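Local structure of Non-heme chloroperoxidase CPO-A1 (Streptomyces aureofaciens, 1A8Q) at residues V91-G96 against L117-P122; D223-I228 against S250-A255; L100-G105 against G200-T205. The protein is a cofactor-free haloperoxidase able to brominate, and may be a chlorinating enzyme in 7-chlorotetracycline biosynthesis. All coordinates share one frame; numbering follows the deposited sequence.

Contact 1. Residues V91-G96 against L117-P122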
loop_
_atom_site.group_PDB
_atom_site.type_symbol
_atom_site.label_atom_id
_atom_site.label_comp_id
_atom_site.label_asym_id
_atom_site.label_seq_id
_atom_site.Cartn_x
_atom_site.Cartn_y
_atom_site.Cartn_z
ATOM N N VAL A 91 5.822 -3.302 -5.198
ATOM C CA VAL A 91 4.535 -2.777 -5.662
ATOM C C VAL A 91 3.780 -2.417 -4.371
ATOM O O VAL A 91 3.609 -3.313 -3.543
ATOM C CB VAL A 91 3.734 -3.864 -6.386
ATOM C CG1 VAL A 91 2.360 -3.337 -6.768
ATOM C CG2 VAL A 91 4.511 -4.363 -7.623
ATOM N N ALA A 92 3.393 -1.168 -4.212
ATOM C CA ALA A 92 2.771 -0.777 -2.937
ATOM C C ALA A 92 1.428 -0.131 -3.144
ATOM O O ALA A 92 1.197 0.562 -4.138
ATOM C CB ALA A 92 3.743 0.240 -2.299
ATOM N N HIS A 93 0.511 -0.365 -2.185
ATOM C CA HIS A 93 -0.781 0.339 -2.260
ATOM C C HIS A 93 -0.951 1.245 -1.032
ATOM O O HIS A 93 -0.533 0.859 0.051
ATOM C CB HIS A 93 -1.917 -0.720 -2.208
ATOM C CG HIS A 93 -3.277 -0.130 -2.049
ATOM N ND1 HIS A 93 -4.047 -0.511 -0.932
ATOM C CD2 HIS A 93 -4.022 0.732 -2.742
ATOM C CE1 HIS A 93 -5.208 0.122 -1.007
ATOM N NE2 HIS A 93 -5.228 0.889 -2.097
ATOM N N SER A 94 -1.522 2.424 -1.254
ATOM C CA SER A 94 -1.916 3.316 -0.142
ATOM C C SER A 94 -0.802 3.646 0.806
ATOM O O SER A 94 0.296 4.019 0.369
ATOM C CB SER A 94 -3.102 2.556 0.535
ATOM O OG SER A 94 -3.870 3.487 1.283
ATOM N N MET A 95 -0.931 3.439 2.160
ATOM C CA MET A 95 0.164 3.703 3.058
ATOM C C MET A 95 1.350 2.814 2.872
ATOM O O MET A 95 2.473 3.098 3.261
ATOM C CB MET A 95 -0.262 3.728 4.555
ATOM C CG MET A 95 -0.567 2.289 5.050
ATOM S SD MET A 95 -0.501 2.273 6.871
ATOM C CE MET A 95 1.202 1.993 7.207
ATOM N N GLY A 96 1.224 1.662 2.151
ATOM C CA GLY A 96 2.323 0.822 1.729
ATOM C C GLY A 96 3.343 1.610 0.879
ATOM O O GLY A 96 4.524 1.316 0.859
ATOM N N LEU A 117 3.716 2.497 -7.487
ATOM C CA LEU A 117 3.000 3.151 -6.384
ATOM C C LEU A 117 1.552 3.203 -6.801
ATOM O O LEU A 117 1.162 3.961 -7.684
ATOM C CB LEU A 117 3.554 4.580 -6.189
ATOM C CG LEU A 117 4.936 4.701 -5.551
ATOM C CD1 LEU A 117 5.256 6.212 -5.528
ATOM C CD2 LEU A 117 5.034 4.212 -4.122
ATOM N N LEU A 118 0.706 2.351 -6.198
ATOM C CA LEU A 118 -0.716 2.349 -6.547
ATOM C C LEU A 118 -1.519 3.076 -5.497
ATOM O O LEU A 118 -1.514 2.656 -4.308
ATOM C CB LEU A 118 -1.164 0.839 -6.552
ATOM C CG LEU A 118 -2.666 0.622 -6.772
ATOM C CD1 LEU A 118 -3.159 1.078 -8.131
ATOM C CD2 LEU A 118 -3.020 -0.879 -6.638
ATOM N N SER A 119 -2.172 4.156 -5.875
ATOM C CA SER A 119 -3.046 4.947 -4.985
ATOM C C SER A 119 -2.320 5.214 -3.681
ATOM O O SER A 119 -2.894 4.999 -2.595
ATOM C CB SER A 119 -4.340 4.160 -4.713
ATOM O OG SER A 119 -4.902 3.689 -5.973
ATOM N N ALA A 120 -1.080 5.705 -3.758
ATOM C CA ALA A 120 -0.205 5.779 -2.627
ATOM C C ALA A 120 -0.124 7.168 -1.995
ATOM O O ALA A 120 -0.309 8.163 -2.692
ATOM C CB ALA A 120 1.196 5.334 -3.065
ATOM N N ILE A 121 0.232 7.185 -0.725
ATOM C CA ILE A 121 0.295 8.428 0.025
ATOM C C ILE A 121 1.393 9.429 -0.311
ATOM O O ILE A 121 1.139 10.602 0.023
ATOM C CB ILE A 121 0.327 8.139 1.541
ATOM C CG1 ILE A 121 1.600 7.409 1.966
ATOM C CG2 ILE A 121 -0.956 7.378 1.955
ATOM C CD1 ILE A 121 1.715 7.244 3.491
ATOM N N PRO A 122 2.542 9.090 -0.840
ATOM C CA PRO A 122 3.574 10.137 -1.082
ATOM C C PRO A 122 3.035 11.155 -2.038
ATOM O O PRO A 122 2.212 10.897 -2.913
ATOM C CB PRO A 122 4.782 9.375 -1.630
ATOM C CG PRO A 122 4.578 7.968 -1.107
ATOM C CD PRO A 122 3.073 7.788 -1.198
#
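H93 and L118 form a parallel bridge pair with both side chains on one sheet face, while A92 and L117 pair on the other. CG of H93 is anti to the backbone N (chi1 170°), beside the carbonyl carbon. The imidazole CD2 comes obliquely to L118 O at 3.5 Å and to S119 CB at 4.0 Å, and the CB of S94 sits over the centre of one ring face. The H93 NE2 is taken by the backbone O of H252. Between the backbones L118 N donates to A92 O at 2.8 Å, nearly straight, and S94 N returns a bond to L118 O at 3.1 Å; L118 O also receives the CA-H of H93. Past the strand ends, I121 points toward the turn and lays CG2 against the S94 carbonyl. Its CD1 reaches M95 CA at 3.9 Å, and I121 N gives S94 O a weak bond of 3.4 Å. S94 itself has a positive phi of 55° in a type II' turn from H93 to G96, closed by G96 N to H93 O. Its CB leads away from 117-122 overall, though it still touches S119 O, and OG bonds to NE2 of H252. This sharp strand-turn-helix, carrying the serine of the catalytic triad after strand 88-93, is the nucleophile elbow of the alpha/beta hydrolase fold.

Contact 2. Residues D223-I228 against S250-A255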
loop_
_atom_site.group_PDB
_atom_site.type_symbol
_atom_site.label_atom_id
_atom_site.label_comp_id
_atom_site.label_asym_id
_atom_site.label_seq_id
_atom_site.Cartn_x
_atom_site.Cartn_y
_atom_site.Cartn_z
ATOM N N ASP A 223 -10.655 8.584 -6.090
ATOM C CA ASP A 223 -10.121 8.031 -4.824
ATOM C C ASP A 223 -10.571 8.948 -3.691
ATOM O O ASP A 223 -10.135 10.090 -3.517
ATOM C CB ASP A 223 -8.612 7.878 -4.955
ATOM C CG ASP A 223 -7.996 7.085 -3.828
ATOM O OD1 ASP A 223 -8.516 7.226 -2.689
ATOM O OD2 ASP A 223 -7.025 6.364 -4.089
ATOM N N GLN A 224 -11.449 8.375 -2.864
ATOM C CA GLN A 224 -12.045 9.148 -1.753
ATOM C C GLN A 224 -11.255 8.997 -0.481
ATOM O O GLN A 224 -11.687 9.474 0.598
ATOM C CB GLN A 224 -13.485 8.632 -1.571
ATOM C CG GLN A 224 -14.416 8.874 -2.734
ATOM C CD GLN A 224 -15.813 8.310 -2.590
ATOM O OE1 GLN A 224 -16.282 8.111 -1.465
ATOM N NE2 GLN A 224 -16.498 8.065 -3.700
ATOM N N VAL A 225 -10.103 8.355 -0.512
ATOM C CA VAL A 225 -9.267 8.115 0.669
ATOM C C VAL A 225 -7.942 8.876 0.530
ATOM O O VAL A 225 -7.504 9.571 1.468
ATOM C CB VAL A 225 -8.982 6.616 0.861
ATOM C CG1 VAL A 225 -8.124 6.315 2.089
ATOM C CG2 VAL A 225 -10.294 5.818 0.993
ATOM N N VAL A 226 -7.290 8.739 -0.624
ATOM C CA VAL A 226 -5.987 9.345 -0.897
ATOM C C VAL A 226 -6.159 10.219 -2.137
ATOM O O VAL A 226 -6.250 9.725 -3.242
ATOM C CB VAL A 226 -4.921 8.264 -1.089
ATOM C CG1 VAL A 226 -3.549 8.852 -1.430
ATOM C CG2 VAL A 226 -4.778 7.409 0.192
ATOM N N PRO A 227 -6.245 11.531 -1.969
ATOM C CA PRO A 227 -6.631 12.408 -3.073
ATOM C C PRO A 227 -5.567 12.488 -4.146
ATOM O O PRO A 227 -4.423 12.788 -3.851
ATOM C CB PRO A 227 -6.872 13.764 -2.414
ATOM C CG PRO A 227 -6.071 13.700 -1.153
ATOM C CD PRO A 227 -6.237 12.264 -0.674
ATOM N N ILE A 228 -6.004 12.215 -5.393
ATOM C CA ILE A 228 -5.024 12.171 -6.468
ATOM C C ILE A 228 -4.223 13.443 -6.614
ATOM O O ILE A 228 -3.016 13.321 -6.824
ATOM C CB ILE A 228 -5.713 11.781 -7.799
ATOM C CG1 ILE A 228 -4.675 11.531 -8.880
ATOM C CG2 ILE A 228 -6.758 12.797 -8.244
ATOM C CD1 ILE A 228 -5.282 10.925 -10.146
ATOM N N SER A 250 -11.880 5.530 -11.026
ATOM C CA SER A 250 -11.528 4.410 -10.153
ATOM C C SER A 250 -11.398 4.848 -8.688
ATOM O O SER A 250 -10.971 5.950 -8.393
ATOM C CB SER A 250 -10.217 3.753 -10.582
ATOM O OG SER A 250 -10.504 2.980 -11.757
ATOM N N SER A 251 -11.700 3.884 -7.808
ATOM C CA SER A 251 -11.601 4.166 -6.375
ATOM C C SER A 251 -10.234 3.875 -5.799
ATOM O O SER A 251 -9.222 3.637 -6.437
ATOM C CB SER A 251 -12.609 3.205 -5.708
ATOM O OG SER A 251 -12.165 1.850 -5.733
ATOM N N HIS A 252 -10.175 3.881 -4.460
ATOM C CA HIS A 252 -8.982 3.577 -3.714
ATOM C C HIS A 252 -8.723 2.065 -3.731
ATOM O O HIS A 252 -7.600 1.639 -3.462
ATOM C CB HIS A 252 -9.152 4.013 -2.237
ATOM C CG HIS A 252 -7.862 3.951 -1.460
ATOM N ND1 HIS A 252 -6.767 4.679 -1.890
ATOM C CD2 HIS A 252 -7.458 3.338 -0.341
ATOM C CE1 HIS A 252 -5.740 4.454 -1.106
ATOM N NE2 HIS A 252 -6.135 3.684 -0.105
ATOM N N GLY A 253 -9.708 1.245 -4.083
ATOM C CA GLY A 253 -9.567 -0.196 -4.029
ATOM C C GLY A 253 -9.415 -0.873 -5.398
ATOM O O GLY A 253 -9.826 -2.035 -5.543
ATOM N N ILE A 254 -8.643 -0.266 -6.286
ATOM C CA ILE A 254 -8.420 -0.797 -7.639
ATOM C C ILE A 254 -7.978 -2.235 -7.685
ATOM O O ILE A 254 -8.489 -3.000 -8.548
ATOM C CB ILE A 254 -7.357 0.101 -8.331
ATOM C CG1 ILE A 254 -7.941 1.462 -8.730
ATOM C CG2 ILE A 254 -6.753 -0.587 -9.544
ATOM C CD1 ILE A 254 -6.811 2.484 -8.926
ATOM N N ALA A 255 -7.117 -2.728 -6.779
ATOM C CA ALA A 255 -6.590 -4.079 -6.894
ATOM C C ALA A 255 -7.643 -5.155 -6.598
ATOM O O ALA A 255 -7.404 -6.314 -6.966
ATOM C CB ALA A 255 -5.438 -4.275 -5.907
HETATM O O HOH W 1 -6.969 5.256 -6.456
HETATM O O HOH W 2 -12.407 5.610 -3.156
#
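H252 ND1 donates to D223 OD2 at 2.8 Å in an almost linear bond (171°), with the oxygen lying in the imidazole plane and offering its syn lone pair. Carboxylate and ring are nevertheless turned 58° apart. V225 lies over one ring face, its CB 3.9 Å from the centroid in a CH-pi contact shifted toward the rim, and V226 CG2 approaches CE1 obliquely at 3.4 Å. The in-plane bond and V225 over one face would limit rotation of the ring, whose NE2 faces the serine of the triad.

Behind this first shell, the other carboxylate oxygen, D223 OD1, is gripped by two backbone amides of its own loop: V225 N at 2.9 Å, closing an Asx turn, and V226 N at 2.8 Å, from above the carboxylate plane. One water donates to both D223 OD2 and S251 O; a second accepts from Q224 N and H252 N, tying the two loops together. On the histidine side, S251 OG accepts from G253 N in an ST turn. The loops follow strands 215-220 and 243-247, and they bring together the acid and histidine of the catalytic triad, placed as in other alpha/beta hydrolases.

Contact 3. Residues L100-G105 against G200-T205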
loop_
_atom_site.group_PDB
_atom_site.type_symbol
_atom_site.label_atom_id
_atom_site.label_comp_id
_atom_site.label_asym_id
_atom_site.label_seq_id
_atom_site.Cartn_x
_atom_site.Cartn_y
_atom_site.Cartn_z
ATOM N N LEU A 100 7.478 1.735 1.077
ATOM C CA LEU A 100 8.330 1.616 -0.128
ATOM C C LEU A 100 9.265 2.841 -0.202
ATOM O O LEU A 100 10.462 2.625 -0.255
ATOM C CB LEU A 100 7.431 1.566 -1.353
ATOM C CG LEU A 100 8.090 1.045 -2.652
ATOM C CD1 LEU A 100 7.003 0.797 -3.721
ATOM C CD2 LEU A 100 9.044 2.081 -3.208
ATOM N N ALA A 101 8.683 4.004 -0.044
ATOM C CA ALA A 101 9.531 5.234 -0.112
ATOM C C ALA A 101 10.571 5.267 0.969
ATOM O O ALA A 101 11.767 5.587 0.754
ATOM C CB ALA A 101 8.591 6.418 -0.045
ATOM N N ARG A 102 10.209 4.952 2.220
ATOM C CA ARG A 102 11.181 5.010 3.305
ATOM C C ARG A 102 12.195 3.904 3.204
ATOM O O ARG A 102 13.338 4.077 3.597
ATOM C CB ARG A 102 10.434 5.070 4.667
ATOM C CG ARG A 102 11.396 5.136 5.847
ATOM C CD ARG A 102 12.221 6.429 5.882
ATOM N NE ARG A 102 11.425 7.579 5.543
ATOM C CZ ARG A 102 10.701 8.283 6.415
ATOM N NH1 ARG A 102 10.696 7.911 7.688
ATOM N NH2 ARG A 102 10.012 9.332 5.967
ATOM N N TYR A 103 11.861 2.718 2.628
ATOM C CA TYR A 103 12.852 1.702 2.328
ATOM C C TYR A 103 13.913 2.255 1.347
ATOM O O TYR A 103 15.099 2.048 1.637
ATOM C CB TYR A 103 12.150 0.440 1.717
ATOM C CG TYR A 103 13.200 -0.590 1.339
ATOM C CD1 TYR A 103 13.783 -1.481 2.216
ATOM C CD2 TYR A 103 13.599 -0.598 0.001
ATOM C CE1 TYR A 103 14.765 -2.373 1.782
ATOM C CE2 TYR A 103 14.576 -1.474 -0.443
ATOM C CZ TYR A 103 15.141 -2.339 0.443
ATOM O OH TYR A 103 16.105 -3.205 -0.017
ATOM N N VAL A 104 13.482 2.939 0.313
ATOM C CA VAL A 104 14.488 3.520 -0.617
ATOM C C VAL A 104 15.353 4.543 0.129
ATOM O O VAL A 104 16.603 4.570 0.018
ATOM C CB VAL A 104 13.787 4.114 -1.831
ATOM C CG1 VAL A 104 14.718 4.986 -2.689
ATOM C CG2 VAL A 104 13.257 2.968 -2.712
ATOM N N GLY A 105 14.713 5.364 0.935
ATOM C CA GLY A 105 15.433 6.435 1.650
ATOM C C GLY A 105 16.451 5.869 2.612
ATOM O O GLY A 105 17.532 6.448 2.791
ATOM N N GLY A 200 -0.951 10.015 7.791
ATOM C CA GLY A 200 -1.558 11.318 7.557
ATOM C C GLY A 200 -0.455 12.396 7.506
ATOM O O GLY A 200 -0.665 13.383 6.804
ATOM N N TYR A 201 0.565 12.216 8.323
ATOM C CA TYR A 201 1.448 13.374 8.610
ATOM C C TYR A 201 2.871 13.206 8.138
ATOM O O TYR A 201 3.649 14.187 8.197
ATOM C CB TYR A 201 1.404 13.611 10.142
ATOM C CG TYR A 201 0.017 14.087 10.563
ATOM C CD1 TYR A 201 -0.350 15.424 10.568
ATOM C CD2 TYR A 201 -0.945 13.140 10.947
ATOM C CE1 TYR A 201 -1.625 15.842 10.906
ATOM C CE2 TYR A 201 -2.223 13.552 11.275
ATOM C CZ TYR A 201 -2.544 14.889 11.304
ATOM O OH TYR A 201 -3.848 15.232 11.626
ATOM N N THR A 202 3.285 12.012 7.712
ATOM C CA THR A 202 4.698 11.834 7.347
ATOM C C THR A 202 4.948 12.368 5.948
ATOM O O THR A 202 4.168 12.100 5.050
ATOM C CB THR A 202 5.108 10.351 7.424
ATOM O OG1 THR A 202 4.865 9.845 8.752
ATOM C CG2 THR A 202 6.565 10.139 7.061
ATOM N N ASP A 203 6.055 13.112 5.799
ATOM C CA ASP A 203 6.350 13.663 4.453
ATOM C C ASP A 203 7.449 12.848 3.821
ATOM O O ASP A 203 8.566 12.699 4.363
ATOM C CB ASP A 203 6.745 15.139 4.670
ATOM C CG ASP A 203 7.059 15.887 3.411
ATOM O OD1 ASP A 203 7.297 15.263 2.365
ATOM O OD2 ASP A 203 7.063 17.142 3.403
ATOM N N PHE A 204 7.200 12.308 2.614
ATOM C CA PHE A 204 8.205 11.475 1.957
ATOM C C PHE A 204 8.847 12.199 0.777
ATOM O O PHE A 204 9.554 11.562 -0.001
ATOM C CB PHE A 204 7.530 10.204 1.338
ATOM C CG PHE A 204 6.852 9.388 2.434
ATOM C CD1 PHE A 204 7.584 8.508 3.195
ATOM C CD2 PHE A 204 5.511 9.596 2.672
ATOM C CE1 PHE A 204 6.959 7.782 4.220
ATOM C CE2 PHE A 204 4.871 8.880 3.710
ATOM C CZ PHE A 204 5.619 7.982 4.443
ATOM N N THR A 205 8.679 13.521 0.710
ATOM C CA THR A 205 9.278 14.213 -0.456
ATOM C C THR A 205 10.755 13.923 -0.609
ATOM O O THR A 205 11.177 13.627 -1.743
ATOM C CB THR A 205 9.043 15.729 -0.294
ATOM O OG1 THR A 205 7.654 16.008 -0.187
ATOM C CG2 THR A 205 9.558 16.487 -1.526
#
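R102 reaches across from helix 96-107 to T202 and F204 with one terminal nitrogen, NH2. Its CG leaves anti to the backbone N, but the chain then bends at chi2 (65°) and again at chi3 (41°), an arm folded rather than extended. NH2 ends 3.7 Å from the methyl CG2 of T202 and 3.8 Å from CD1 of F204. Both meet the guanidinium obliquely, and its plane is turned 44° from that of the phenyl ring. The carbonyl O of D203 lies near the guanidinium plane, 4.0 Å from NH2.

T202 turns CG2 to the arginine, while its OG1 bonds back to A198 O in helix 189-201. The F204 ring meets the helix with CD1, which is 4.0 Å from A101 CB; F204 CB lies 4.2 Å from the same methyl. F69 meets the phenyl edge-to-face. F204 occupies the N-cap position of helix 205-208. One residue earlier, the CB of D203 leads away from 100-105, and its OD1 accepts from T205 N at 2.8 Å in an Asx turn and from T205 OG1 through its syn lone pair.

No hydrogen bond joins 100-105 to 200-205. R102 forms salt bridges from NE to D207 and from NH1 to D70, and NH2 is also hydrogen-bonded just outside the two segments, so its apolar contacts are not its only partners. Directional hold therefore comes from ion pairs to D207, just past 200-205, and to D70 on helix 69-82, while T202 CG2, F204 and A101 supply non-directional packing.

How the contacts relate
Contacts 1 and 2 are buried and meet at the serine and histidine of the triad, where S119 also packs, its O 3.3 Å from H252 CE1 and its CB 3.5 Å from D223 OD2. Contact 3, partly buried, lies away from contact 2, nearest atoms about 9 Å apart, but touches contact 1 through I121 CD1 on F204 CE2 and A92 CB on L100 CD1. Its helix 96-107 is the crossover between the two strands that contact 1 pairs. Chemistry follows position: backbone bonding between central strands in contact 1, a histidine-carboxylate bond and waters between loops in contact 2, and apolar packing beside an arginine salt-bridged to neighbouring helices in contact 3.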